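Local coordinates for protein LbaCas13a H328A (C2c2) (Lachnospiraceae bacterium NK4A179, PDB 5WLH) that binds its precursor CRISPR RNA as a guide and is an RNA-targeting nuclease of the CRISPR-Cas13a family, at residues S645-M650 with E713-N718; R1062-E1067 with D1356-Q1361; G1082-E1087 with K1091-F1096. One frame throughout, in Å; residues are numbered along the deposited sequence.

Interaction 1. Residues S645-M650 with E713-N718. With nucleotides of chain B.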
loop_
_atom_site.group_PDB
_atom_site.type_symbol
_atom_site.label_atom_id
_atom_site.label_comp_id
_atom_site.label_asym_id
_atom_site.label_seq_id
_atom_site.Cartn_x
_atom_site.Cartn_y
_atom_site.Cartn_z
ATOM N N SER A 645 -16.510 30.166 13.919
ATOM C CA SER A 645 -17.399 29.016 14.002
ATOM C C SER A 645 -16.939 28.005 15.041
ATOM O O SER A 645 -17.763 27.223 15.526
ATOM C CB SER A 645 -17.516 28.339 12.634
ATOM O OG SER A 645 -18.163 29.184 11.694
ATOM N N ASN A 646 -15.648 27.983 15.373
ATOM C CA ASN A 646 -15.140 27.120 16.426
ATOM C C ASN A 646 -15.251 27.772 17.801
ATOM O O ASN A 646 -14.757 27.206 18.781
ATOM C CB ASN A 646 -13.681 26.720 16.151
ATOM C CG ASN A 646 -13.570 25.503 15.235
ATOM O OD1 ASN A 646 -13.734 24.362 15.671
ATOM N ND2 ASN A 646 -13.324 25.752 13.957
ATOM N N ASN A 647 -15.876 28.954 17.873
ATOM C CA ASN A 647 -16.225 29.655 19.106
ATOM C C ASN A 647 -15.032 30.278 19.811
ATOM O O ASN A 647 -15.109 30.573 21.010
ATOM C CB ASN A 647 -16.978 28.732 20.073
ATOM C CG ASN A 647 -18.272 28.245 19.493
ATOM O OD1 ASN A 647 -19.092 29.040 19.048
ATOM N ND2 ASN A 647 -18.453 26.929 19.454
ATOM N N LEU A 648 -13.927 30.507 19.107
ATOM C CA LEU A 648 -12.786 31.149 19.752
ATOM C C LEU A 648 -13.110 32.554 20.251
ATOM O O LEU A 648 -12.619 32.916 21.334
ATOM C CB LEU A 648 -11.582 31.176 18.800
ATOM C CG LEU A 648 -10.674 29.941 18.797
ATOM C CD1 LEU A 648 -10.186 29.611 20.200
ATOM C CD2 LEU A 648 -11.359 28.743 18.153
ATOM N N PRO A 649 -13.885 33.384 19.546
ATOM C CA PRO A 649 -14.227 34.699 20.110
ATOM C C PRO A 649 -15.228 34.634 21.248
ATOM O O PRO A 649 -15.582 35.685 21.796
ATOM C CB PRO A 649 -14.800 35.466 18.912
ATOM C CG PRO A 649 -15.164 34.449 17.923
ATOM C CD PRO A 649 -14.267 33.287 18.125
ATOM N N MET A 650 -15.699 33.442 21.613
ATOM C CA MET A 650 -16.483 33.282 22.828
ATOM C C MET A 650 -15.605 33.274 24.069
ATOM O O MET A 650 -16.111 33.486 25.179
ATOM C CB MET A 650 -17.292 31.985 22.753
ATOM C CG MET A 650 -18.233 31.718 23.911
ATOM S SD MET A 650 -19.271 30.277 23.580
ATOM C CE MET A 650 -20.022 30.778 22.035
ATOM N N GLU A 713 -18.391 24.735 28.640
ATOM C CA GLU A 713 -17.124 24.047 28.857
ATOM C C GLU A 713 -16.732 23.246 27.623
ATOM O O GLU A 713 -15.577 23.283 27.182
ATOM C CB GLU A 713 -17.236 23.136 30.077
ATOM C CG GLU A 713 -15.914 22.604 30.586
ATOM C CD GLU A 713 -15.799 22.655 32.096
ATOM O OE1 GLU A 713 -16.850 22.755 32.771
ATOM O OE2 GLU A 713 -14.657 22.589 32.603
ATOM N N LEU A 714 -17.697 22.537 27.039
ATOM C CA LEU A 714 -17.421 21.746 25.847
ATOM C C LEU A 714 -17.056 22.637 24.667
ATOM O O LEU A 714 -16.121 22.332 23.920
ATOM C CB LEU A 714 -18.628 20.879 25.515
ATOM C CG LEU A 714 -18.470 20.012 24.276
ATOM C CD1 LEU A 714 -17.252 19.098 24.424
ATOM C CD2 LEU A 714 -19.739 19.211 24.067
ATOM N N LYS A 715 -17.783 23.741 24.481
ATOM C CA LYS A 715 -17.396 24.715 23.464
ATOM C C LYS A 715 -15.961 25.186 23.667
ATOM O O LYS A 715 -15.203 25.311 22.701
ATOM C CB LYS A 715 -18.348 25.912 23.472
ATOM C CG LYS A 715 -19.671 25.689 22.750
ATOM C CD LYS A 715 -20.331 27.022 22.420
ATOM C CE LYS A 715 -21.846 26.934 22.492
ATOM N NZ LYS A 715 -22.367 25.680 21.884
ATOM N N PHE A 716 -15.565 25.453 24.916
ATOM C CA PHE A 716 -14.214 25.953 25.159
ATOM C C PHE A 716 -13.155 24.928 24.778
ATOM O O PHE A 716 -12.183 25.254 24.087
ATOM C CB PHE A 716 -14.019 26.361 26.619
ATOM C CG PHE A 716 -12.585 26.640 26.952
ATOM C CD1 PHE A 716 -11.937 27.729 26.385
ATOM C CD2 PHE A 716 -11.866 25.785 27.772
ATOM C CE1 PHE A 716 -10.603 27.982 26.659
ATOM C CE2 PHE A 716 -10.530 26.021 28.051
ATOM C CZ PHE A 716 -9.896 27.126 27.501
ATOM N N TYR A 717 -13.299 23.688 25.254
ATOM C CA TYR A 717 -12.271 22.693 24.957
ATOM C C TYR A 717 -12.216 22.379 23.465
ATOM O O TYR A 717 -11.131 22.140 22.922
ATOM C CB TYR A 717 -12.505 21.429 25.775
ATOM C CG TYR A 717 -12.174 21.651 27.229
ATOM C CD1 TYR A 717 -10.908 22.067 27.610
ATOM C CD2 TYR A 717 -13.133 21.486 28.211
ATOM C CE1 TYR A 717 -10.599 22.290 28.938
ATOM C CE2 TYR A 717 -12.828 21.700 29.545
ATOM C CZ TYR A 717 -11.566 22.106 29.898
ATOM O OH TYR A 717 -11.263 22.325 31.227
ATOM N N ASN A 718 -13.367 22.391 22.794
ATOM C CA ASN A 718 -13.398 22.226 21.345
ATOM C C ASN A 718 -12.729 23.404 20.649
ATOM O O ASN A 718 -12.005 23.222 19.666
ATOM C CB ASN A 718 -14.839 22.085 20.872
ATOM C CG ASN A 718 -15.414 20.704 21.153
ATOM O OD1 ASN A 718 -14.669 19.744 21.331
ATOM N ND2 ASN A 718 -16.737 20.605 21.194
ATOM P P U B 37 -15.151 17.500 13.992
ATOM O OP1 U B 37 -14.170 16.400 13.751
ATOM O OP2 U B 37 -16.575 17.224 14.339
ATOM O "O5'" U B 37 -14.523 18.354 15.178
ATOM C "C5'" U B 37 -15.016 19.636 15.500
ATOM C "C4'" U B 37 -15.687 19.745 16.855
ATOM O "O4'" U B 37 -15.908 21.160 17.023
ATOM C "C3'" U B 37 -17.080 19.135 16.935
ATOM O "O3'" U B 37 -17.517 19.139 18.309
ATOM C "C2'" U B 37 -17.876 20.173 16.162
ATOM O "O2'" U B 37 -19.276 20.126 16.340
ATOM C "C1'" U B 37 -17.251 21.474 16.686
ATOM N N1 U B 37 -17.183 22.532 15.671
ATOM C C2 U B 37 -17.720 23.763 15.980
ATOM O O2 U B 37 -18.245 23.993 17.057
ATOM N N3 U B 37 -17.602 24.696 14.976
ATOM C C4 U B 37 -17.020 24.508 13.734
ATOM O O4 U B 37 -16.988 25.432 12.923
ATOM C C5 U B 37 -16.479 23.210 13.500
ATOM C C6 U B 37 -16.580 22.293 14.456
ATOM P P A B 38 -18.400 17.942 18.954
ATOM O OP1 A B 38 -19.504 17.572 18.027
ATOM O OP2 A B 38 -18.766 18.331 20.349
ATOM O "O5'" A B 38 -17.359 16.757 19.122
ATOM C "C5'" A B 38 -16.135 16.963 19.818
ATOM C "C4'" A B 38 -15.803 15.798 20.715
ATOM O "O4'" A B 38 -16.501 15.941 21.981
ATOM C "C3'" A B 38 -16.191 14.422 20.172
ATOM O "O3'" A B 38 -15.242 13.466 20.618
ATOM C "C2'" A B 38 -17.509 14.139 20.873
ATOM O "O2'" A B 38 -17.816 12.767 20.991
ATOM C "C1'" A B 38 -17.256 14.772 22.236
ATOM N N9 A B 38 -18.468 15.136 22.969
ATOM C C8 A B 38 -19.489 15.970 22.595
ATOM N N7 A B 38 -20.435 16.072 23.497
ATOM C C5 A B 38 -19.999 15.254 24.532
ATOM C C6 A B 38 -20.549 14.927 25.783
ATOM N N6 A B 38 -21.711 15.414 26.218
ATOM N N1 A B 38 -19.865 14.074 26.573
ATOM C C2 A B 38 -18.698 13.585 26.134
ATOM N N3 A B 38 -18.081 13.815 24.978
ATOM C C4 A B 38 -18.791 14.668 24.220
HETATM O O HOH W 1 -16.253 25.152 20.051
#
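Asn-647 and Met-650 close on the aliphatic stem of Lys-715, and this is the tight part of the contact. CD of Lys-715 lies 3.5 Å from ND2 of Asn-647 and 3.6 Å from SD of Met-650, the two side chains crossing the lysine stem at a slant. A long methylene chain suits the place: its carbons pack while its NZ reaches on to a salt bridge with Glu-711. With CG anti to the backbone N (chi1 -176°), the methionine runs out toward the lysine and bends at its thioether to lay sulfur and methyl against CD.

Asn-647 ends helix 635-645 in a Schellman motif, and asparagine tolerates the positive phi (73°) required there. The looser side, next to this turn, is bridged by water. One molecule accepts from Asn-647 ND2 at 2.9 Å and sits 2.8 Å from Asn-646 O and 2.9 Å from Lys-715 O, so one water ties both carbonyls and the Asn-647 amide together.

Beyond the water lies the guide RNA. Ser-645 O accepts from N3 of U37 of chain B at 2.6 Å, and the Asn-646 amide, its ND2 held by Lys-642 O, packs on the uracil. Asn-718 ND2 gives a bent bond of 3.2 Å to OP2 of A38 of chain B; Arg-684 holds its OD1. Leu-714 CD2 makes an apolar contact with that adenine, without hydrogen bonding. The Ser-645 carbonyl thus addresses an N3-H that neutral cytosine lacks, whereas the Asn-718 amide meets the sugar-phosphate backbone, which implies that it holds the RNA without reading a base.

Interaction 2. Residues R1062-E1067 with D1356-Q1361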
loop_
_atom_site.group_PDB
_atom_site.type_symbol
_atom_site.label_atom_id
_atom_site.label_comp_id
_atom_site.label_asym_id
_atom_site.label_seq_id
_atom_site.Cartn_x
_atom_site.Cartn_y
_atom_site.Cartn_z
ATOM N N ARG A 1062 -36.743 8.302 15.844
ATOM C CA ARG A 1062 -37.094 8.959 17.098
ATOM C C ARG A 1062 -36.375 8.305 18.275
ATOM O O ARG A 1062 -35.784 8.993 19.117
ATOM C CB ARG A 1062 -38.612 8.923 17.299
ATOM C CG ARG A 1062 -39.074 9.556 18.606
ATOM C CD ARG A 1062 -40.595 9.649 18.673
ATOM N NE ARG A 1062 -41.127 10.750 17.873
ATOM C CZ ARG A 1062 -41.125 12.026 18.254
ATOM N NH1 ARG A 1062 -40.601 12.377 19.425
ATOM N NH2 ARG A 1062 -41.639 12.955 17.461
ATOM N N SER A 1063 -36.389 6.970 18.333
ATOM C CA SER A 1063 -35.789 6.285 19.473
ATOM C C SER A 1063 -34.287 6.524 19.546
ATOM O O SER A 1063 -33.715 6.531 20.645
ATOM C CB SER A 1063 -36.093 4.784 19.422
ATOM O OG SER A 1063 -35.494 4.164 18.302
ATOM N N ASP A 1064 -33.634 6.724 18.396
ATOM C CA ASP A 1064 -32.240 7.166 18.399
ATOM C C ASP A 1064 -32.101 8.513 19.092
ATOM O O ASP A 1064 -31.216 8.710 19.931
ATOM C CB ASP A 1064 -31.712 7.267 16.965
ATOM C CG ASP A 1064 -31.518 5.916 16.307
ATOM O OD1 ASP A 1064 -31.250 4.928 17.024
ATOM O OD2 ASP A 1064 -31.628 5.855 15.061
ATOM N N ILE A 1065 -32.957 9.467 18.719
ATOM C CA ILE A 1065 -32.896 10.806 19.288
ATOM C C ILE A 1065 -33.255 10.762 20.765
ATOM O O ILE A 1065 -32.668 11.476 21.586
ATOM C CB ILE A 1065 -33.817 11.748 18.496
ATOM C CG1 ILE A 1065 -33.352 11.838 17.034
ATOM C CG2 ILE A 1065 -33.860 13.116 19.126
ATOM C CD1 ILE A 1065 -34.426 12.265 16.088
ATOM N N VAL A 1066 -34.202 9.900 21.124
ATOM C CA VAL A 1066 -34.524 9.677 22.528
ATOM C C VAL A 1066 -33.296 9.179 23.280
ATOM O O VAL A 1066 -32.923 9.721 24.329
ATOM C CB VAL A 1066 -35.699 8.691 22.642
ATOM C CG1 VAL A 1066 -35.848 8.178 24.072
ATOM C CG2 VAL A 1066 -36.981 9.347 22.129
ATOM N N GLU A 1067 -32.642 8.142 22.748
ATOM C CA GLU A 1067 -31.460 7.588 23.405
ATOM C C GLU A 1067 -30.328 8.609 23.464
ATOM O O GLU A 1067 -29.603 8.687 24.462
ATOM C CB GLU A 1067 -31.021 6.312 22.682
ATOM C CG GLU A 1067 -29.824 5.590 23.296
ATOM C CD GLU A 1067 -30.142 4.889 24.611
ATOM O OE1 GLU A 1067 -31.303 4.958 25.074
ATOM O OE2 GLU A 1067 -29.220 4.259 25.179
ATOM N N ASP A 1356 -19.799 -0.451 17.898
ATOM C CA ASP A 1356 -20.904 -1.212 18.459
ATOM C C ASP A 1356 -21.524 -2.102 17.383
ATOM O O ASP A 1356 -21.148 -2.055 16.208
ATOM C CB ASP A 1356 -21.938 -0.272 19.085
ATOM C CG ASP A 1356 -22.385 0.843 18.139
ATOM O OD1 ASP A 1356 -22.489 0.607 16.918
ATOM O OD2 ASP A 1356 -22.646 1.966 18.627
ATOM N N LYS A 1357 -22.498 -2.923 17.787
ATOM C CA LYS A 1357 -23.099 -3.865 16.850
ATOM C C LYS A 1357 -23.762 -3.142 15.685
ATOM O O LYS A 1357 -23.727 -3.623 14.548
ATOM C CB LYS A 1357 -24.114 -4.764 17.568
ATOM C CG LYS A 1357 -24.821 -5.749 16.627
ATOM C CD LYS A 1357 -25.717 -6.760 17.372
ATOM C CE LYS A 1357 -26.325 -7.752 16.375
ATOM N NZ LYS A 1357 -27.240 -8.752 17.011
ATOM N N ARG A 1358 -24.377 -1.990 15.946
ATOM C CA ARG A 1358 -25.061 -1.266 14.878
ATOM C C ARG A 1358 -24.075 -0.794 13.811
ATOM O O ARG A 1358 -24.345 -0.892 12.604
ATOM C CB ARG A 1358 -25.824 -0.090 15.476
ATOM C CG ARG A 1358 -26.401 0.884 14.476
ATOM C CD ARG A 1358 -27.185 1.912 15.246
ATOM N NE ARG A 1358 -27.911 2.840 14.394
ATOM C CZ ARG A 1358 -28.928 3.573 14.825
ATOM N NH1 ARG A 1358 -29.319 3.462 16.086
ATOM N NH2 ARG A 1358 -29.545 4.411 14.007
ATOM N N TYR A 1359 -22.925 -0.277 14.240
ATOM C CA TYR A 1359 -21.883 0.111 13.295
ATOM C C TYR A 1359 -21.410 -1.095 12.494
ATOM O O TYR A 1359 -21.318 -1.047 11.261
ATOM C CB TYR A 1359 -20.726 0.744 14.060
ATOM C CG TYR A 1359 -19.597 1.283 13.203
ATOM C CD1 TYR A 1359 -18.614 0.441 12.700
ATOM C CD2 TYR A 1359 -19.505 2.636 12.925
ATOM C CE1 TYR A 1359 -17.568 0.946 11.914
ATOM C CE2 TYR A 1359 -18.473 3.146 12.161
ATOM C CZ TYR A 1359 -17.518 2.302 11.651
ATOM O OH TYR A 1359 -16.498 2.829 10.884
ATOM N N LEU A 1360 -21.106 -2.194 13.192
ATOM C CA LEU A 1360 -20.614 -3.393 12.522
ATOM C C LEU A 1360 -21.627 -3.932 11.524
ATOM O O LEU A 1360 -21.242 -4.488 10.484
ATOM C CB LEU A 1360 -20.255 -4.455 13.555
ATOM C CG LEU A 1360 -19.143 -4.094 14.527
ATOM C CD1 LEU A 1360 -18.946 -5.185 15.558
ATOM C CD2 LEU A 1360 -17.823 -3.815 13.777
ATOM N N GLN A 1361 -22.919 -3.781 11.818
ATOM C CA GLN A 1361 -23.935 -4.196 10.857
ATOM C C GLN A 1361 -23.815 -3.419 9.555
ATOM O O GLN A 1361 -23.957 -3.990 8.469
ATOM C CB GLN A 1361 -25.335 -4.005 11.445
ATOM C CG GLN A 1361 -25.829 -5.184 12.263
ATOM C CD GLN A 1361 -27.067 -4.836 13.071
ATOM O OE1 GLN A 1361 -27.462 -5.577 13.965
ATOM N NE2 GLN A 1361 -27.672 -3.700 12.766
#
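Asp-1064 and Arg-1358 come from opposite directions, carboxylate against guanidinium, in an end-on bidentate salt bridge. NH1 of Arg-1358 gives to OD1 of Asp-1064 at 2.6 Å and NH2 of Arg-1358 to OD2 of Asp-1064 at 2.7 Å. Both bonds are nearly straight, and each oxygen lies in the guanidinium plane. The fit is less regular from the other side: the two flat groups are turned 43° against each other, so the nitrogens come to the oxygens from above the carboxylate plane, about 40° out of it.

Arginine suits this place because the helix backbones are far apart, with CA of Asp-1064 and CA of Arg-1358 separated by 11.6 Å; its CG is anti to the backbone N and the chain stays extended to NE, spanning most of that gap. Arg-1358 stands in the first turn of helix 1357-1368, which follows the edge strand 1349-1353 of an antiparallel sheet. Asp-1356 is the N-cap of that helix: its OD1 takes the backbone N-H of Tyr-1359 at 2.9 Å, the role for which a short carboxylate is well shaped. OD2 of Asp-1356 lies close to the carboxylate of Glu-1098, which may raise the pKa of one of them, although the helix N-terminus would tend to keep Asp-1356 charged.

The short Asp-1064 needs little reach, and its OD2 also accepts from Ser-1061 N, which helps fix its rotation. Ile-1102 of helix 1087-1103 touches both partners.

Interaction 3. Residues G1082-E1087 with K1091-F1096. With nucleotides of chain B.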
loop_
_atom_site.group_PDB
_atom_site.type_symbol
_atom_site.label_atom_id
_atom_site.label_comp_id
_atom_site.label_asym_id
_atom_site.label_seq_id
_atom_site.Cartn_x
_atom_site.Cartn_y
_atom_site.Cartn_z
ATOM N N GLY A 1082 -12.922 14.184 30.688
ATOM C CA GLY A 1082 -12.005 13.607 29.724
ATOM C C GLY A 1082 -11.545 12.209 30.081
ATOM O O GLY A 1082 -11.716 11.267 29.301
ATOM N N ILE A 1083 -10.944 12.071 31.259
ATOM C CA ILE A 1083 -10.487 10.792 31.787
ATOM C C ILE A 1083 -11.245 10.549 33.086
ATOM O O ILE A 1083 -11.141 11.344 34.029
ATOM C CB ILE A 1083 -8.966 10.781 32.008
ATOM C CG1 ILE A 1083 -8.277 11.718 31.011
ATOM C CG2 ILE A 1083 -8.414 9.380 31.860
ATOM C CD1 ILE A 1083 -6.782 11.842 31.220
ATOM N N PHE A 1084 -12.007 9.463 33.135
ATOM C CA PHE A 1084 -13.055 9.293 34.131
ATOM C C PHE A 1084 -12.626 8.362 35.259
ATOM O O PHE A 1084 -11.603 7.678 35.194
ATOM C CB PHE A 1084 -14.332 8.773 33.461
ATOM C CG PHE A 1084 -14.670 9.488 32.186
ATOM C CD1 PHE A 1084 -15.357 10.691 32.214
ATOM C CD2 PHE A 1084 -14.277 8.974 30.960
ATOM C CE1 PHE A 1084 -15.660 11.361 31.043
ATOM C CE2 PHE A 1084 -14.577 9.638 29.786
ATOM C CZ PHE A 1084 -15.268 10.835 29.828
ATOM N N ASP A 1085 -13.442 8.353 36.315
ATOM C CA ASP A 1085 -13.217 7.504 37.479
ATOM C C ASP A 1085 -13.858 6.130 37.299
ATOM O O ASP A 1085 -13.177 5.105 37.376
ATOM C CB ASP A 1085 -13.764 8.181 38.745
ATOM C CG ASP A 1085 -12.881 9.312 39.237
ATOM O OD1 ASP A 1085 -12.078 9.082 40.168
ATOM O OD2 ASP A 1085 -12.993 10.435 38.698
ATOM N N SER A 1086 -15.160 6.096 37.049
ATOM C CA SER A 1086 -15.898 4.843 37.056
ATOM C C SER A 1086 -15.821 4.138 35.704
ATOM O O SER A 1086 -15.496 4.731 34.673
ATOM C CB SER A 1086 -17.361 5.082 37.427
ATOM O OG SER A 1086 -18.199 4.128 36.805
ATOM N N GLU A 1087 -16.136 2.841 35.730
ATOM C CA GLU A 1087 -16.162 2.041 34.515
ATOM C C GLU A 1087 -17.413 2.319 33.688
ATOM O O GLU A 1087 -17.331 2.465 32.465
ATOM C CB GLU A 1087 -16.075 0.559 34.869
ATOM C CG GLU A 1087 -15.418 -0.279 33.806
ATOM C CD GLU A 1087 -15.469 -1.760 34.104
ATOM O OE1 GLU A 1087 -15.165 -2.145 35.253
ATOM O OE2 GLU A 1087 -15.814 -2.540 33.187
ATOM N N LYS A 1091 -18.064 3.790 29.769
ATOM C CA LYS A 1091 -18.932 3.107 28.813
ATOM C C LYS A 1091 -20.124 3.965 28.411
ATOM O O LYS A 1091 -20.583 3.893 27.265
ATOM C CB LYS A 1091 -19.420 1.777 29.395
ATOM C CG LYS A 1091 -18.322 0.780 29.729
ATOM C CD LYS A 1091 -18.910 -0.500 30.314
ATOM C CE LYS A 1091 -18.161 -0.940 31.568
ATOM N NZ LYS A 1091 -17.586 -2.314 31.446
ATOM N N ASN A 1092 -20.646 4.778 29.331
ATOM C CA ASN A 1092 -21.767 5.640 28.970
ATOM C C ASN A 1092 -21.314 6.796 28.089
ATOM O O ASN A 1092 -22.050 7.234 27.197
ATOM C CB ASN A 1092 -22.456 6.164 30.229
ATOM C CG ASN A 1092 -23.622 5.298 30.651
ATOM O OD1 ASN A 1092 -24.190 4.569 29.837
ATOM N ND2 ASN A 1092 -23.987 5.371 31.928
ATOM N N ILE A 1093 -20.116 7.318 28.341
ATOM C CA ILE A 1093 -19.569 8.354 27.478
ATOM C C ILE A 1093 -19.413 7.819 26.061
ATOM O O ILE A 1093 -19.802 8.474 25.088
ATOM C CB ILE A 1093 -18.235 8.875 28.043
ATOM C CG1 ILE A 1093 -18.500 9.771 29.253
ATOM C CG2 ILE A 1093 -17.451 9.638 26.985
ATOM C CD1 ILE A 1093 -19.096 11.117 28.884
ATOM N N LYS A 1094 -18.864 6.605 25.934
ATOM C CA LYS A 1094 -18.712 5.985 24.620
ATOM C C LYS A 1094 -20.061 5.812 23.938
ATOM O O LYS A 1094 -20.200 6.092 22.741
ATOM C CB LYS A 1094 -18.001 4.638 24.748
ATOM C CG LYS A 1094 -17.689 3.961 23.411
ATOM C CD LYS A 1094 -16.583 4.710 22.675
ATOM C CE LYS A 1094 -16.025 3.891 21.512
ATOM N NZ LYS A 1094 -17.023 3.704 20.422
ATOM N N LYS A 1095 -21.072 5.360 24.688
ATOM C CA LYS A 1095 -22.405 5.206 24.116
ATOM C C LYS A 1095 -22.967 6.545 23.663
ATOM O O LYS A 1095 -23.595 6.632 22.601
ATOM C CB LYS A 1095 -23.346 4.548 25.130
ATOM C CG LYS A 1095 -23.133 3.057 25.310
ATOM C CD LYS A 1095 -24.148 2.477 26.295
ATOM C CE LYS A 1095 -23.955 0.978 26.483
ATOM N NZ LYS A 1095 -25.193 0.315 27.000
ATOM N N PHE A 1096 -22.756 7.606 24.449
ATOM C CA PHE A 1096 -23.239 8.912 24.014
ATOM C C PHE A 1096 -22.542 9.348 22.736
ATOM O O PHE A 1096 -23.182 9.838 21.800
ATOM C CB PHE A 1096 -23.021 9.985 25.071
ATOM C CG PHE A 1096 -23.325 11.360 24.551
ATOM C CD1 PHE A 1096 -24.634 11.739 24.328
ATOM C CD2 PHE A 1096 -22.311 12.241 24.212
ATOM C CE1 PHE A 1096 -24.936 12.989 23.833
ATOM C CE2 PHE A 1096 -22.607 13.492 23.699
ATOM C CZ PHE A 1096 -23.921 13.869 23.517
ATOM P P A B 38 -18.400 17.942 18.954
ATOM O OP1 A B 38 -19.504 17.572 18.027
ATOM O OP2 A B 38 -18.766 18.331 20.349
ATOM O "O5'" A B 38 -17.359 16.757 19.122
ATOM C "C5'" A B 38 -16.135 16.963 19.818
ATOM C "C4'" A B 38 -15.803 15.798 20.715
ATOM O "O4'" A B 38 -16.501 15.941 21.981
ATOM C "C3'" A B 38 -16.191 14.422 20.172
ATOM O "O3'" A B 38 -15.242 13.466 20.618
ATOM C "C2'" A B 38 -17.509 14.139 20.873
ATOM O "O2'" A B 38 -17.816 12.767 20.991
ATOM C "C1'" A B 38 -17.256 14.772 22.236
ATOM N N9 A B 38 -18.468 15.136 22.969
ATOM C C8 A B 38 -19.489 15.970 22.595
ATOM N N7 A B 38 -20.435 16.072 23.497
ATOM C C5 A B 38 -19.999 15.254 24.532
ATOM C C6 A B 38 -20.549 14.927 25.783
ATOM N N6 A B 38 -21.711 15.414 26.218
ATOM N N1 A B 38 -19.865 14.074 26.573
ATOM C C2 A B 38 -18.698 13.585 26.134
ATOM N N3 A B 38 -18.081 13.815 24.978
ATOM C C4 A B 38 -18.791 14.668 24.220
#
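Phe-1084 reaches from the loop onto Ile-1093 in the second turn of helix 1087-1103, whose N-cap is Ser-1086; the serine OG caps the backbone N of Glu-1089. The phenylalanine ring and the branched isoleucine cross at a slant, CZ of Phe-1084 coming 3.5 Å from CG1 of Ile-1093, and CG2 lies almost as near. A beta-branched side chain suits the spot, since both branches of Ile-1093 can lean on the end of the ring. The backbone C of Gly-1082 lies over one face of the same ring, toward the rim.

At the first turn of the helix, Lys-1091 N bonds to Glu-1087 O at 3.1 Å, the spacing that also brings their side chains together. Lys-1091, with CG anti to the carbonyl carbon and bends further out, folds its stem back past the extended glutamate so that NZ meets OE2 in a salt bridge; the modelled separation is so short that its exact length is doubtful. Val-1350 of the neighbouring strand touches both stems.

On the RNA side, CD1 of Ile-1093 packs against C2 of A38 of chain B, and Phe-1096 sets its ring edge against the face of that adenine, with CE2 of Phe-1096 3.3 Å from C5 of A38 of chain B.

Interactions 1 and 3 flank the same nucleotide: A38 of chain B has its phosphate held from 713-718 and its base met from both 713-718 and 1091-1096. Their centres are 22 Å apart and their nearest atoms about 6 Å; A38 bridges them, as does protein contact nearby, such as Glu-713 on Thr-1080. Interaction 2 stands back from the guide, with its nearest atom about 8 Å from the nucleic acid. It is linked to interaction 3 through the chain, since helices 1062-1075 and 1087-1103 follow each other and interaction 3 is nested within the loop that interaction 2 closes; their centres lie 18 Å apart. Interactions 1 and 2 are the most separate pair, with centres 28 Å apart.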